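Local coordinates for protein N-ACETYLMURAMOYL-L-ALANINE AMIDASE CwlV (Paenibacillus polymyxa, PDB 1JWQ) that probably hydrolyses, through its zinc-binding catalytic domain, the amide bond between N-acetylmuramic acid and L-alanine in bacterial cell-wall peptidoglycan, at residues A73-S78 with D170-Y175; T116-R121 with A153-E158. All coordinates share one frame; numbering follows the deposited sequence.

Contact 1: residues A73-S78 with D170-Y175; sequences ANVFVS and DGITEY
V75 sends its two methyls to different partners on helix 158-176. CG1 comes in obliquely at the CD2-CE2 bond of the Y175 ring, 3.8 Å from Y175 CD2, and the two side chains pass in opposing directions. The Y175 ring gets there because its CG stands anti to the backbone N (chi1 -177°). The other methyl, V75 CG2, rests 4.2 Å from the branch methyl CG2 of I172. From the same face of the strand, V77 meets I172 differently: the two side chains point at one another and meet end to end, V77 CG2 standing 4.0 Å from I172 CD1. I172 therefore bridges both valines, its branch methyl on V75 and its chain end on V77.

No hydrogen bond crosses the contact; it is wholly apolar, and three of the four touching residues are buried. The axes of the short segments 75-78 and 170-175 run almost antiparallel, at 166°, with a closest approach of 10.5 Å. This is a helix laid along a sheet strand in an open alpha-beta-alpha domain.

Strand 75-82 sits between strands 2-8 and 138-145. F104 of helix 102-116 touches both valines and also meets the Y175 ring, while I172 also touches I6 of strand 2-8 and M108, so the contact lies between helix 102-116, helix 158-176 and the sheet.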
ATOM      1  N   ALA A  73      -4.373   1.666 -15.771  1.00 11.67           N
ATOM      2  CA  ALA A  73      -4.996   1.371 -14.488  1.00 12.05           C
ATOM      3  C   ALA A  73      -6.037   2.424 -14.109  1.00 11.96           C
ATOM      4  O   ALA A  73      -5.905   3.595 -14.458  1.00 12.12           O
ATOM      5  CB  ALA A  73      -3.924   1.282 -13.400  1.00  8.99           C
ATOM      6  N   ASN A  74      -7.079   1.994 -13.406  1.00 11.71           N
ATOM      7  CA  ASN A  74      -8.112   2.910 -12.953  1.00 11.69           C
ATOM      8  C   ASN A  74      -7.641   3.497 -11.627  1.00 11.48           C
ATOM      9  O   ASN A  74      -7.974   4.629 -11.277  1.00 10.77           O
ATOM     10  CB  ASN A  74      -9.443   2.179 -12.782  1.00 12.36           C
ATOM     11  CG  ASN A  74     -10.050   1.767 -14.110  1.00 14.58           C
ATOM     12  OD1 ASN A  74      -9.558   0.856 -14.778  1.00 15.75           O
ATOM     13  ND2 ASN A  74     -11.116   2.448 -14.507  1.00 17.37           N
ATOM     14  N   VAL A  75      -6.865   2.709 -10.889  1.00 12.44           N
ATOM     15  CA  VAL A  75      -6.294   3.159  -9.625  1.00 11.65           C
ATOM     16  C   VAL A  75      -4.950   2.488  -9.408  1.00 11.14           C
ATOM     17  O   VAL A  75      -4.669   1.427  -9.967  1.00  9.99           O
ATOM     18  CB  VAL A  75      -7.190   2.834  -8.406  1.00 12.52           C
ATOM     19  CG1 VAL A  75      -8.506   3.583  -8.516  1.00 14.27           C
ATOM     20  CG2 VAL A  75      -7.418   1.333  -8.302  1.00 14.36           C
ATOM     21  N   PHE A  76      -4.124   3.122  -8.587  1.00  9.85           N
ATOM     22  CA  PHE A  76      -2.802   2.615  -8.266  1.00  9.51           C
ATOM     23  C   PHE A  76      -2.624   2.738  -6.759  1.00  9.36           C
ATOM     24  O   PHE A  76      -2.885   3.787  -6.180  1.00 11.13           O
ATOM     25  CB  PHE A  76      -1.749   3.439  -9.009  1.00  9.51           C
ATOM     26  CG  PHE A  76      -0.328   3.047  -8.709  1.00  9.25           C
ATOM     27  CD1 PHE A  76       0.360   3.634  -7.652  1.00  9.75           C
ATOM     28  CD2 PHE A  76       0.336   2.119  -9.511  1.00 10.43           C
ATOM     29  CE1 PHE A  76       1.693   3.309  -7.396  1.00  7.81           C
ATOM     30  CE2 PHE A  76       1.668   1.784  -9.266  1.00  9.47           C
ATOM     31  CZ  PHE A  76       2.348   2.383  -8.206  1.00  9.67           C
ATOM     32  N   VAL A  77      -2.208   1.653  -6.124  1.00  9.55           N
ATOM     33  CA  VAL A  77      -1.992   1.663  -4.685  1.00  9.06           C
ATOM     34  C   VAL A  77      -0.625   1.080  -4.386  1.00  7.40           C
ATOM     35  O   VAL A  77      -0.341  -0.067  -4.733  1.00  9.05           O
ATOM     36  CB  VAL A  77      -3.044   0.819  -3.934  1.00  8.03           C
ATOM     37  CG1 VAL A  77      -2.762   0.851  -2.433  1.00 10.67           C
ATOM     38  CG2 VAL A  77      -4.447   1.352  -4.215  1.00  9.32           C
ATOM     39  N   SER A  78       0.225   1.878  -3.753  1.00  8.41           N
ATOM     40  CA  SER A  78       1.553   1.416  -3.383  1.00  6.91           C
ATOM     41  C   SER A  78       1.508   1.145  -1.885  1.00  8.50           C
ATOM     42  O   SER A  78       1.056   1.987  -1.110  1.00  9.92           O
ATOM     43  CB  SER A  78       2.603   2.478  -3.710  1.00  7.92           C
ATOM     44  OG  SER A  78       3.906   1.953  -3.522  1.00  8.68           O
ATOM     45  N   ASP A 170     -11.405  -2.931   0.411  1.00 13.74           N
ATOM     46  CA  ASP A 170     -12.655  -2.178   0.485  1.00 13.27           C
ATOM     47  C   ASP A 170     -12.465  -0.764  -0.068  1.00 13.38           C
ATOM     48  O   ASP A 170     -13.315  -0.254  -0.794  1.00 12.39           O
ATOM     49  CB  ASP A 170     -13.156  -2.105   1.930  1.00 12.56           C
ATOM     50  CG  ASP A 170     -13.704  -3.430   2.429  1.00 12.84           C
ATOM     51  OD1 ASP A 170     -13.963  -3.543   3.645  1.00 12.74           O
ATOM     52  OD2 ASP A 170     -13.879  -4.355   1.611  1.00 14.76           O
ATOM     53  N   GLY A 171     -11.346  -0.135   0.276  1.00 12.12           N
ATOM     54  CA  GLY A 171     -11.081   1.204  -0.218  1.00 12.16           C
ATOM     55  C   GLY A 171     -11.134   1.244  -1.736  1.00 11.59           C
ATOM     56  O   GLY A 171     -11.695   2.164  -2.330  1.00 12.65           O
ATOM     57  N   ILE A 172     -10.553   0.230  -2.368  1.00 11.64           N
ATOM     58  CA  ILE A 172     -10.528   0.142  -3.825  1.00 11.83           C
ATOM     59  C   ILE A 172     -11.908  -0.182  -4.382  1.00 11.32           C
ATOM     60  O   ILE A 172     -12.375   0.450  -5.332  1.00 10.78           O
ATOM     61  CB  ILE A 172      -9.534  -0.944  -4.282  1.00 11.83           C
ATOM     62  CG1 ILE A 172      -8.110  -0.500  -3.939  1.00 11.68           C
ATOM     63  CG2 ILE A 172      -9.691  -1.209  -5.776  1.00 10.69           C
ATOM     64  CD1 ILE A 172      -7.085  -1.620  -3.975  1.00 10.50           C
ATOM     65  N   THR A 173     -12.554  -1.169  -3.778  1.00 12.38           N
ATOM     66  CA  THR A 173     -13.880  -1.591  -4.203  1.00 12.40           C
ATOM     67  C   THR A 173     -14.894  -0.461  -4.074  1.00 13.50           C
ATOM     68  O   THR A 173     -15.689  -0.223  -4.985  1.00 15.32           O
ATOM     69  CB  THR A 173     -14.357  -2.786  -3.370  1.00 12.38           C
ATOM     70  OG1 THR A 173     -13.422  -3.859  -3.517  1.00 13.52           O
ATOM     71  CG2 THR A 173     -15.733  -3.248  -3.834  1.00 11.37           C
ATOM     72  N   GLU A 174     -14.866   0.232  -2.942  1.00 12.21           N
ATOM     73  CA  GLU A 174     -15.793   1.331  -2.711  1.00 13.61           C
ATOM     74  C   GLU A 174     -15.544   2.480  -3.675  1.00 14.00           C
ATOM     75  O   GLU A 174     -16.482   3.018  -4.253  1.00 13.58           O
ATOM     76  CB  GLU A 174     -15.674   1.841  -1.272  1.00 14.86           C
ATOM     77  CG  GLU A 174     -16.145   0.864  -0.208  1.00 12.63           C
ATOM     78  CD  GLU A 174     -17.657   0.749  -0.127  1.00 15.21           C
ATOM     79  OE1 GLU A 174     -18.362   1.551  -0.782  1.00 15.10           O
ATOM     80  OE2 GLU A 174     -18.140  -0.136   0.608  1.00 15.32           O
ATOM     81  N   TYR A 175     -14.280   2.854  -3.854  1.00 13.66           N
ATOM     82  CA  TYR A 175     -13.955   3.957  -4.752  1.00 13.55           C
ATOM     83  C   TYR A 175     -14.346   3.662  -6.193  1.00 14.14           C
ATOM     84  O   TYR A 175     -14.889   4.525  -6.885  1.00 15.80           O
ATOM     85  CB  TYR A 175     -12.459   4.283  -4.713  1.00 13.89           C
ATOM     86  CG  TYR A 175     -12.113   5.473  -5.585  1.00 13.31           C
ATOM     87  CD1 TYR A 175     -12.506   6.760  -5.222  1.00 16.72           C
ATOM     88  CD2 TYR A 175     -11.438   5.306  -6.795  1.00 15.09           C
ATOM     89  CE1 TYR A 175     -12.241   7.858  -6.045  1.00 16.17           C
ATOM     90  CE2 TYR A 175     -11.167   6.396  -7.628  1.00 15.09           C
ATOM     91  CZ  TYR A 175     -11.573   7.667  -7.244  1.00 17.00           C
ATOM     92  OH  TYR A 175     -11.310   8.746  -8.057  1.00 16.20           O
TER

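Contact 2: residues T116-R121 with A153-E158; sequences TGLTDR and ATLFDE
L118, in the turn between helix 102-116 and the edge strand 120-125, meets T154 and L155 at the C-terminal end of helix 149-155. Its CD1 lies 3.9 Å from CD1 of L155, and the two side chains cross obliquely. The second methyl of L118, CD2, approaches T154 CG2 more loosely, at 4.4 Å. One leucine thus spreads its fork over two consecutive residues of the helix end. L155 brings its tip nearer than the start of its side chain would suggest; its chi1 of -102° falls away from the usual staggered values.

The backbone at L118 is tied down by an ST turn: L118 N donates to T116 OG1 at 3.1 Å, an almost straight bond with an N-H...O angle of 166°. The same OG1 is also hydrogen-bonded to A113 O and to T92 OG1. G117, between T116 and L118, has positive phi and ends helix 102-116. On the other side, D157 N bonds to T154 O at 3.0 Å, and D157 then N-caps helix 158-176 through its OD1, which accepts from F160 N. F160 of helix 158-176 touches T116, T154 and L155, so it packs on both segments. L155 also packs on F29 of helix 26-42; its side chain is about 7 Å from that of the zinc ligand E26 and about 10 Å from the zinc ion.

Only methyl groups meet across the two segments, and the hydroxyl of T154 is turned to its own helix, bonding to K150 O. The chemistry therefore implies a small apolar contact held by van der Waals packing alone, with the polar groups around it paired elsewhere than across it.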
ATOM      1  N   THR A 116      -6.295  -0.903  10.414  1.00 14.86           N
ATOM      2  CA  THR A 116      -5.009  -1.115  11.071  1.00 15.62           C
ATOM      3  C   THR A 116      -5.175  -1.013  12.584  1.00 17.31           C
ATOM      4  O   THR A 116      -4.459  -1.666  13.345  1.00 17.43           O
ATOM      5  CB  THR A 116      -3.943  -0.084  10.638  1.00 13.69           C
ATOM      6  OG1 THR A 116      -4.247   1.196  11.204  1.00 15.10           O
ATOM      7  CG2 THR A 116      -3.893   0.029   9.118  1.00 12.24           C
ATOM      8  N   GLY A 117      -6.128  -0.189  13.011  1.00 19.05           N
ATOM      9  CA  GLY A 117      -6.364  -0.008  14.432  1.00 19.20           C
ATOM     10  C   GLY A 117      -5.220   0.740  15.087  1.00 18.82           C
ATOM     11  O   GLY A 117      -5.162   0.854  16.310  1.00 20.75           O
ATOM     12  N   LEU A 118      -4.301   1.248  14.272  1.00 16.16           N
ATOM     13  CA  LEU A 118      -3.156   1.992  14.781  1.00 14.63           C
ATOM     14  C   LEU A 118      -3.508   3.474  14.812  1.00 15.02           C
ATOM     15  O   LEU A 118      -4.579   3.874  14.352  1.00 14.10           O
ATOM     16  CB  LEU A 118      -1.940   1.759  13.886  1.00 14.51           C
ATOM     17  CG  LEU A 118      -1.579   0.290  13.633  1.00 13.63           C
ATOM     18  CD1 LEU A 118      -0.427   0.217  12.637  1.00 13.95           C
ATOM     19  CD2 LEU A 118      -1.201  -0.390  14.946  1.00 13.36           C
ATOM     20  N   THR A 119      -2.613   4.292  15.354  1.00 15.74           N
ATOM     21  CA  THR A 119      -2.887   5.717  15.426  1.00 15.84           C
ATOM     22  C   THR A 119      -3.111   6.283  14.032  1.00 17.27           C
ATOM     23  O   THR A 119      -2.287   6.103  13.134  1.00 15.65           O
ATOM     24  CB  THR A 119      -1.742   6.478  16.105  1.00 17.59           C
ATOM     25  OG1 THR A 119      -1.587   5.998  17.446  1.00 16.59           O
ATOM     26  CG2 THR A 119      -2.044   7.973  16.136  1.00 17.98           C
ATOM     27  N   ASP A 120      -4.241   6.959  13.864  1.00 16.48           N
ATOM     28  CA  ASP A 120      -4.604   7.553  12.586  1.00 15.64           C
ATOM     29  C   ASP A 120      -3.817   8.829  12.335  1.00 16.67           C
ATOM     30  O   ASP A 120      -4.130   9.882  12.893  1.00 15.46           O
ATOM     31  CB  ASP A 120      -6.101   7.855  12.569  1.00 17.04           C
ATOM     32  CG  ASP A 120      -6.559   8.467  11.267  1.00 16.26           C
ATOM     33  OD1 ASP A 120      -7.766   8.750  11.146  1.00 18.03           O
ATOM     34  OD2 ASP A 120      -5.720   8.667  10.366  1.00 15.72           O
ATOM     35  N   ARG A 121      -2.797   8.736  11.488  1.00 14.56           N
ATOM     36  CA  ARG A 121      -1.978   9.897  11.174  1.00 15.26           C
ATOM     37  C   ARG A 121      -2.535  10.673   9.980  1.00 16.02           C
ATOM     38  O   ARG A 121      -1.915  11.621   9.496  1.00 14.41           O
ATOM     39  CB  ARG A 121      -0.534   9.465  10.917  1.00 17.33           C
ATOM     40  CG  ARG A 121       0.136   8.783  12.112  1.00 18.80           C
ATOM     41  CD  ARG A 121       1.551   8.364  11.744  1.00 23.28           C
ATOM     42  NE  ARG A 121       2.350   9.530  11.386  1.00 23.88           N
ATOM     43  CZ  ARG A 121       3.212  10.126  12.200  1.00 26.71           C
ATOM     44  NH1 ARG A 121       3.402   9.657  13.429  1.00 27.17           N
ATOM     45  NH2 ARG A 121       3.861  11.209  11.793  1.00 26.33           N
ATOM     46  N   ALA A 153       5.905  -5.803  15.333  1.00 16.55           N
ATOM     47  CA  ALA A 153       5.345  -7.124  15.607  1.00 17.28           C
ATOM     48  C   ALA A 153       3.930  -7.208  15.046  1.00 16.01           C
ATOM     49  O   ALA A 153       3.546  -8.204  14.429  1.00 16.88           O
ATOM     50  CB  ALA A 153       5.326  -7.384  17.113  1.00 16.48           C
ATOM     51  N   THR A 154       3.158  -6.151  15.260  1.00 16.01           N
ATOM     52  CA  THR A 154       1.788  -6.091  14.780  1.00 16.16           C
ATOM     53  C   THR A 154       1.713  -6.166  13.257  1.00 15.63           C
ATOM     54  O   THR A 154       0.894  -6.901  12.710  1.00 15.20           O
ATOM     55  CB  THR A 154       1.099  -4.798  15.253  1.00 17.99           C
ATOM     56  OG1 THR A 154       0.989  -4.815  16.682  1.00 20.21           O
ATOM     57  CG2 THR A 154      -0.285  -4.670  14.643  1.00 19.26           C
ATOM     58  N   LEU A 155       2.565  -5.410  12.569  1.00 15.09           N
ATOM     59  CA  LEU A 155       2.544  -5.425  11.111  1.00 14.58           C
ATOM     60  C   LEU A 155       2.863  -6.803  10.545  1.00 15.81           C
ATOM     61  O   LEU A 155       2.412  -7.147   9.452  1.00 15.25           O
ATOM     62  CB  LEU A 155       3.512  -4.381  10.537  1.00 14.52           C
ATOM     63  CG  LEU A 155       2.825  -3.103  10.029  1.00 15.81           C
ATOM     64  CD1 LEU A 155       2.157  -2.381  11.192  1.00 18.96           C
ATOM     65  CD2 LEU A 155       3.842  -2.198   9.350  1.00 17.29           C
ATOM     66  N   PHE A 156       3.635  -7.597  11.282  1.00 16.29           N
ATOM     67  CA  PHE A 156       3.959  -8.934  10.807  1.00 17.07           C
ATOM     68  C   PHE A 156       3.065 -10.002  11.412  1.00 17.65           C
ATOM     69  O   PHE A 156       3.370 -11.192  11.347  1.00 18.95           O
ATOM     70  CB  PHE A 156       5.433  -9.258  11.043  1.00 17.24           C
ATOM     71  CG  PHE A 156       6.343  -8.642  10.022  1.00 17.44           C
ATOM     72  CD1 PHE A 156       6.732  -7.312  10.126  1.00 17.30           C
ATOM     73  CD2 PHE A 156       6.752  -9.372   8.913  1.00 19.40           C
ATOM     74  CE1 PHE A 156       7.513  -6.716   9.136  1.00 16.53           C
ATOM     75  CE2 PHE A 156       7.533  -8.787   7.916  1.00 19.19           C
ATOM     76  CZ  PHE A 156       7.912  -7.457   8.029  1.00 18.80           C
ATOM     77  N   ASP A 157       1.953  -9.567  11.992  1.00 19.19           N
ATOM     78  CA  ASP A 157       0.980 -10.484  12.571  1.00 20.57           C
ATOM     79  C   ASP A 157      -0.001 -10.839  11.455  1.00 20.31           C
ATOM     80  O   ASP A 157      -0.558  -9.955  10.802  1.00 17.62           O
ATOM     81  CB  ASP A 157       0.242  -9.820  13.737  1.00 22.11           C
ATOM     82  CG  ASP A 157      -0.861 -10.699  14.308  1.00 25.52           C
ATOM     83  OD1 ASP A 157      -1.969 -10.733  13.727  1.00 24.43           O
ATOM     84  OD2 ASP A 157      -0.617 -11.364  15.335  1.00 26.99           O
ATOM     85  N   GLU A 158      -0.205 -12.133  11.236  1.00 20.42           N
ATOM     86  CA  GLU A 158      -1.102 -12.596  10.184  1.00 23.52           C
ATOM     87  C   GLU A 158      -2.515 -12.043  10.229  1.00 21.94           C
ATOM     88  O   GLU A 158      -3.050 -11.634   9.200  1.00 20.81           O
ATOM     89  CB  GLU A 158      -1.152 -14.126  10.169  1.00 27.87           C
ATOM     90  CG  GLU A 158      -0.153 -14.725   9.207  1.00 34.92           C
ATOM     91  CD  GLU A 158      -0.350 -14.200   7.797  1.00 37.89           C
ATOM     92  OE1 GLU A 158      -0.958 -14.911   6.965  1.00 38.94           O
ATOM     93  OE2 GLU A 158       0.095 -13.064   7.529  1.00 42.48           O
TER

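Overall arrangement
Contact 1 is the more buried of the two and the larger, 161 Å² against 92 Å²; contact 2 is only partly buried and joins a turn to a helix end. Both rely on aliphatic methyls with no hydrogen bond across, but contact 1 adds an aromatic ring and follows a regular strand and helix, whereas in contact 2 an ST turn fixes the leucine's backbone N. Helix 158-176 supplies one side of contact 1; its capped start follows the helix end of contact 2 after a two-residue turn. Their centres lie about 20 Å apart, their nearest atoms about 11 Å. Contact 1 reaches the sheet at an inner strand, contact 2 at the turn into 120-125, one of two outermost strands.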